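Local atomic coordinates of probable TonB-dependent receptor (Pseudomonas aeruginosa, PDB entry 4K3F), a protein that probably binds methionine in the periplasm as the substrate-binding lipoprotein of a methionine uptake system, and here holds selenomethionine. Residues 37-40 against 41-45; 56-59 against 60-64. All coordinates share one frame; numbering follows the deposited sequence.

Overall arrangement
Interactions 1 and 2 follow each other along the chain, and both line the selenomethionine pocket. Each joins the end of a strand of the six-stranded sheet, or the loop after it, to the helix that follows. Interaction 1 is partly buried: a carboxylate collects two backbone N-H groups at the start of helix 42-48, and one ring reaches the ligand. Interaction 2 is buried. There a histidine caps helix 60-70, and several side chains surround the selenium end of the ligand. Two hydrogen bonds tie the contacts together. Tyr62 OH meets Tyr40 O at 2.6 Å, and Asn44 OD1 meets Gln58 NE2 at 3.0 Å.

Interaction 1. Residues 37-40 against 41-45; sequences FTDY and VQPNV. With MSE (selenomethionine), chain B.
Phe37 CB rests 3.7 Å from Pro43 CG, and the two side chains run past each other in opposite directions. Phe37 CD2 comes 3.9 Å from Gln42 CB. Ala8 of strand 3-9 touches both Phe37 and Pro43. Asp39 carries the polar part. Its CG sits between its own backbone N and carbonyl carbon (chi1 73°), which turns the carboxylate toward the start of the helix. OD2 accepts two backbone N-H groups. Gln42 N donates to Asp39 OD2 at 2.7 Å, nearly straight and from the syn side. Val41 N lies 2.9 Å from Asp39 OD2, on the same face but well above the carboxylate plane. The Val41 bond closes an Asx turn, and helix 42-48 leaves directly from it. Asn44 N and Val45 N both donate to Val41 O in the first turn. The other carboxylate oxygen, OD1, lies alongside Gln42 CB. Asp39 O is buried without a hydrogen-bond partner; Pro43 CD packs 3.4 Å from it. Tyr40 turns the other way, into the ligand pocket. The selenomethionine methyl CE stands 3.4 Å above the centre of its ring, a CH-pi type of contact. Tyr40 OH is hydrogen-bonded to Asn173 and passes 3.5 Å from the ligand CA.

Interaction 2. Residues 56-59 against 60-64; sequences FFQH and QPYLD. With MSE (selenomethionine), chain B.
Leu63 N donates to His59 O at 3.1 Å, and this bond closes the first turn of helix 60-70. The imidazole of the same histidine adds a second grip. Tyr62 N donates to His59 ND1 at 3.2 Å, tilted 17° from the ring plane. His59 is at the N-cap position, and its side chain supplies the capping bond. Its chi1 of 46° places CG between the backbone N and the carbonyl carbon, which folds the ring back beside the helix start. Pro61 CD and Tyr62 CB pack against it. NE2 is hydrogen-bonded to Asn112 OD1, consistent with the proton lying on NE2. In this periplasmic binding protein fold the corner from strand 54-59 into the helix forms part of the ligand pocket. The selenium SE lies 3.4 Å above one face of the His59 ring, offset toward its rim. The methyl CE stands 3.6 Å above the centre of the Tyr62 ring. Phe57 and Gln58 also line this part of the pocket: Phe57 O lies 3.3 Å from the ligand CB, and Gln58 CB touches CE. Gln58 OE1 approaches the Tyr62 ring in plane at its edge, 3.2 Å from CD1, and also packs on Leu63 CB. Gln58 NE2 is hydrogen-bonded to Asn44. The side chains of Phe57 and Tyr62 cross at about a right angle, with Phe57 CE2 4.1 Å from Tyr62 CE1. Along the helix, Gln60 NE2 donates to Asp64 OD1 at 3.1 Å, spanning one turn.

Interaction 1. Residues 37-40 against 41-45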
loop_
_atom_site.group_PDB
_atom_site.type_symbol
_atom_site.label_atom_id
_atom_site.label_comp_id
_atom_site.label_asym_id
_atom_site.label_seq_id
_atom_site.Cartn_x
_atom_site.Cartn_y
_atom_site.Cartn_z
ATOM N N PHE A 37 5.724 4.793 11.391
ATOM C CA PHE A 37 4.922 5.973 11.073
ATOM C C PHE A 37 3.523 5.513 10.688
ATOM O O PHE A 37 3.357 4.444 10.113
ATOM C CB PHE A 37 5.540 6.725 9.899
ATOM C CG PHE A 37 6.809 7.427 10.255
ATOM C CD1 PHE A 37 8.016 6.754 10.206
ATOM C CD2 PHE A 37 6.797 8.761 10.637
ATOM C CE1 PHE A 37 9.200 7.402 10.548
ATOM C CE2 PHE A 37 7.967 9.401 10.970
ATOM C CZ PHE A 37 9.180 8.706 10.913
ATOM N N THR A 38 2.496 6.312 10.975
ATOM C CA THR A 38 1.160 5.866 10.649
ATOM C C THR A 38 0.628 6.404 9.302
ATOM O O THR A 38 -0.460 6.012 8.861
ATOM C CB THR A 38 0.180 6.275 11.745
ATOM O OG1 THR A 38 0.172 7.703 11.835
ATOM C CG2 THR A 38 0.589 5.664 13.057
ATOM N N ASP A 39 1.368 7.319 8.670
ATOM C CA ASP A 39 0.892 8.041 7.503
ATOM C C ASP A 39 1.736 7.780 6.247
ATOM O O ASP A 39 2.787 7.139 6.313
ATOM C CB ASP A 39 0.916 9.544 7.790
ATOM C CG ASP A 39 2.333 10.102 7.809
ATOM O OD1 ASP A 39 3.169 9.631 8.630
ATOM O OD2 ASP A 39 2.609 10.969 6.948
ATOM N N TYR A 40 1.250 8.298 5.126
ATOM C CA TYR A 40 1.846 8.059 3.841
ATOM C C TYR A 40 2.748 9.205 3.341
ATOM O O TYR A 40 3.225 9.169 2.217
ATOM C CB TYR A 40 0.736 7.825 2.833
ATOM C CG TYR A 40 0.043 6.471 2.805
ATOM C CD1 TYR A 40 0.494 5.372 3.527
ATOM C CD2 TYR A 40 -1.086 6.307 1.991
ATOM C CE1 TYR A 40 -0.153 4.132 3.425
ATOM C CE2 TYR A 40 -1.698 5.090 1.863
ATOM C CZ TYR A 40 -1.254 3.989 2.578
ATOM O OH TYR A 40 -1.925 2.773 2.426
ATOM N N VAL A 41 3.023 10.183 4.191
ATOM C CA VAL A 41 3.825 11.354 3.780
ATOM C C VAL A 41 5.150 11.399 4.504
ATOM O O VAL A 41 6.230 11.396 3.881
ATOM C CB VAL A 41 3.025 12.673 3.962
ATOM C CG1 VAL A 41 3.873 13.909 3.639
ATOM C CG2 VAL A 41 1.782 12.645 3.075
ATOM N N GLN A 42 5.088 11.388 5.835
ATOM C CA GLN A 42 6.305 11.572 6.628
ATOM C C GLN A 42 7.429 10.558 6.357
ATOM O O GLN A 42 8.609 10.950 6.415
ATOM C CB GLN A 42 5.997 11.685 8.142
ATOM C CG GLN A 42 5.113 12.899 8.517
ATOM C CD GLN A 42 5.589 14.231 7.900
ATOM O OE1 GLN A 42 4.824 14.930 7.227
ATOM N NE2 GLN A 42 6.838 14.564 8.105
ATOM N N PRO A 43 7.115 9.283 6.059
ATOM C CA PRO A 43 8.242 8.369 5.749
ATOM C C PRO A 43 9.109 8.858 4.577
ATOM O O PRO A 43 10.345 8.653 4.602
ATOM C CB PRO A 43 7.554 6.995 5.506
ATOM C CG PRO A 43 6.276 7.118 6.280
ATOM C CD PRO A 43 5.832 8.554 6.114
ATOM N N ASN A 44 8.498 9.507 3.572
ATOM C CA ASN A 44 9.240 10.001 2.451
ATOM C C ASN A 44 9.970 11.278 2.811
ATOM O O ASN A 44 11.128 11.474 2.467
ATOM C CB ASN A 44 8.313 10.227 1.279
ATOM C CG ASN A 44 8.103 8.996 0.461
ATOM O OD1 ASN A 44 8.876 8.058 0.533
ATOM N ND2 ASN A 44 7.043 8.997 -0.360
ATOM N N VAL A 45 9.269 12.165 3.506
ATOM C CA VAL A 45 9.862 13.439 3.953
ATOM C C VAL A 45 11.104 13.165 4.820
ATOM O O VAL A 45 12.121 13.823 4.662
ATOM C CB VAL A 45 8.837 14.270 4.774
ATOM C CG1 VAL A 45 9.524 15.488 5.383
ATOM C CG2 VAL A 45 7.661 14.653 3.922
HETATM N N MSE B 300 0.674 -0.611 1.657
HETATM C CA MSE B 300 -0.136 0.296 0.794
HETATM C C MSE B 300 -0.710 -0.561 -0.328
HETATM O O MSE B 300 0.010 -1.390 -0.893
HETATM O OXT MSE B 300 -1.886 -0.417 -0.681
HETATM C CB MSE B 300 0.706 1.450 0.224
HETATM C CG MSE B 300 -0.108 2.396 -0.626
HETATM SE SE MSE B 300 1.058 3.736 -1.464
HETATM C CE MSE B 300 1.581 4.709 0.068
#

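Interaction 2. Residues 56-59 against 60-64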
loop_
_atom_site.group_PDB
_atom_site.type_symbol
_atom_site.label_atom_id
_atom_site.label_comp_id
_atom_site.label_asym_id
_atom_site.label_seq_id
_atom_site.Cartn_x
_atom_site.Cartn_y
_atom_site.Cartn_z
ATOM N N PHE A 56 9.894 1.908 3.894
ATOM C CA PHE A 56 9.201 0.709 3.404
ATOM C C PHE A 56 7.741 0.835 3.759
ATOM O O PHE A 56 7.338 0.540 4.865
ATOM C CB PHE A 56 9.860 -0.547 3.977
ATOM C CG PHE A 56 9.215 -1.840 3.544
ATOM C CD1 PHE A 56 8.840 -2.051 2.226
ATOM C CD2 PHE A 56 9.014 -2.862 4.441
ATOM C CE1 PHE A 56 8.249 -3.265 1.837
ATOM C CE2 PHE A 56 8.432 -4.073 4.045
ATOM C CZ PHE A 56 8.064 -4.278 2.752
ATOM N N PHE A 57 6.963 1.295 2.776
ATOM C CA PHE A 57 5.529 1.616 2.995
ATOM C C PHE A 57 4.718 1.835 1.738
ATOM O O PHE A 57 3.529 1.838 1.837
ATOM C CB PHE A 57 5.296 2.829 3.910
ATOM C CG PHE A 57 5.407 4.162 3.203
ATOM C CD1 PHE A 57 6.629 4.685 2.880
ATOM C CD2 PHE A 57 4.264 4.854 2.836
ATOM C CE1 PHE A 57 6.732 5.936 2.218
ATOM C CE2 PHE A 57 4.360 6.070 2.192
ATOM C CZ PHE A 57 5.586 6.599 1.880
ATOM N N GLN A 58 5.334 2.064 0.589
ATOM C CA GLN A 58 4.588 2.571 -0.605
ATOM C C GLN A 58 4.841 1.682 -1.802
ATOM O O GLN A 58 5.757 0.836 -1.782
ATOM C CB GLN A 58 5.010 4.007 -0.926
ATOM C CG GLN A 58 6.391 4.086 -1.594
ATOM C CD GLN A 58 7.005 5.452 -1.414
ATOM O OE1 GLN A 58 6.435 6.476 -1.806
ATOM N NE2 GLN A 58 8.113 5.489 -0.722
ATOM N N HIS A 59 4.024 1.869 -2.836
ATOM C CA HIS A 59 4.252 1.231 -4.114
ATOM C C HIS A 59 4.870 2.250 -5.078
ATOM O O HIS A 59 5.018 3.426 -4.777
ATOM C CB HIS A 59 2.976 0.588 -4.683
ATOM C CG HIS A 59 1.730 1.458 -4.623
ATOM N ND1 HIS A 59 1.623 2.667 -5.303
ATOM C CD2 HIS A 59 0.553 1.296 -3.979
ATOM C CE1 HIS A 59 0.424 3.192 -5.085
ATOM N NE2 HIS A 59 -0.252 2.363 -4.297
ATOM N N GLN A 60 5.304 1.775 -6.224
ATOM C CA GLN A 60 6.040 2.627 -7.173
ATOM C C GLN A 60 5.187 3.729 -7.749
ATOM O O GLN A 60 5.658 4.863 -7.862
ATOM C CB GLN A 60 6.727 1.792 -8.272
ATOM C CG GLN A 60 7.693 2.595 -9.142
ATOM C CD GLN A 60 9.102 2.657 -8.636
ATOM O OE1 GLN A 60 9.698 1.629 -8.250
ATOM N NE2 GLN A 60 9.691 3.862 -8.702
ATOM N N PRO A 61 3.922 3.437 -8.129
ATOM C CA PRO A 61 3.136 4.572 -8.598
ATOM C C PRO A 61 3.057 5.719 -7.598
ATOM O O PRO A 61 3.198 6.877 -7.970
ATOM C CB PRO A 61 1.786 3.960 -8.904
ATOM C CG PRO A 61 2.118 2.528 -9.267
ATOM C CD PRO A 61 3.261 2.137 -8.390
ATOM N N TYR A 62 2.885 5.399 -6.348
ATOM C CA TYR A 62 2.810 6.413 -5.283
ATOM C C TYR A 62 4.129 7.197 -5.182
ATOM O O TYR A 62 4.123 8.439 -5.116
ATOM C CB TYR A 62 2.450 5.752 -3.939
ATOM C CG TYR A 62 2.257 6.765 -2.852
ATOM C CD1 TYR A 62 3.332 7.218 -2.115
ATOM C CD2 TYR A 62 0.987 7.333 -2.591
ATOM C CE1 TYR A 62 3.174 8.154 -1.132
ATOM C CE2 TYR A 62 0.820 8.286 -1.599
ATOM C CZ TYR A 62 1.906 8.696 -0.880
ATOM O OH TYR A 62 1.728 9.681 0.091
ATOM N N LEU A 63 5.236 6.489 -5.229
ATOM C CA LEU A 63 6.553 7.105 -5.134
ATOM C C LEU A 63 6.734 8.082 -6.273
ATOM O O LEU A 63 7.240 9.190 -6.093
ATOM C CB LEU A 63 7.657 6.043 -5.136
ATOM C CG LEU A 63 9.046 6.625 -5.175
ATOM C CD1 LEU A 63 9.367 7.486 -3.969
ATOM C CD2 LEU A 63 10.085 5.518 -5.389
ATOM N N ASP A 64 6.439 7.615 -7.482
ATOM C CA ASP A 64 6.692 8.461 -8.658
ATOM C C ASP A 64 5.886 9.782 -8.572
ATOM O O ASP A 64 6.398 10.911 -8.864
ATOM C CB ASP A 64 6.319 7.719 -9.949
ATOM C CG ASP A 64 7.223 6.527 -10.252
ATOM O OD1 ASP A 64 8.312 6.414 -9.684
ATOM O OD2 ASP A 64 6.816 5.685 -11.119
HETATM N N MSE B 300 0.674 -0.611 1.657
HETATM C CA MSE B 300 -0.136 0.296 0.794
HETATM C C MSE B 300 -0.710 -0.561 -0.328
HETATM O O MSE B 300 0.010 -1.390 -0.893
HETATM O OXT MSE B 300 -1.886 -0.417 -0.681
HETATM C CB MSE B 300 0.706 1.450 0.224
HETATM C CG MSE B 300 -0.108 2.396 -0.626
HETATM SE SE MSE B 300 1.058 3.736 -1.464
HETATM C CE MSE B 300 1.581 4.709 0.068
#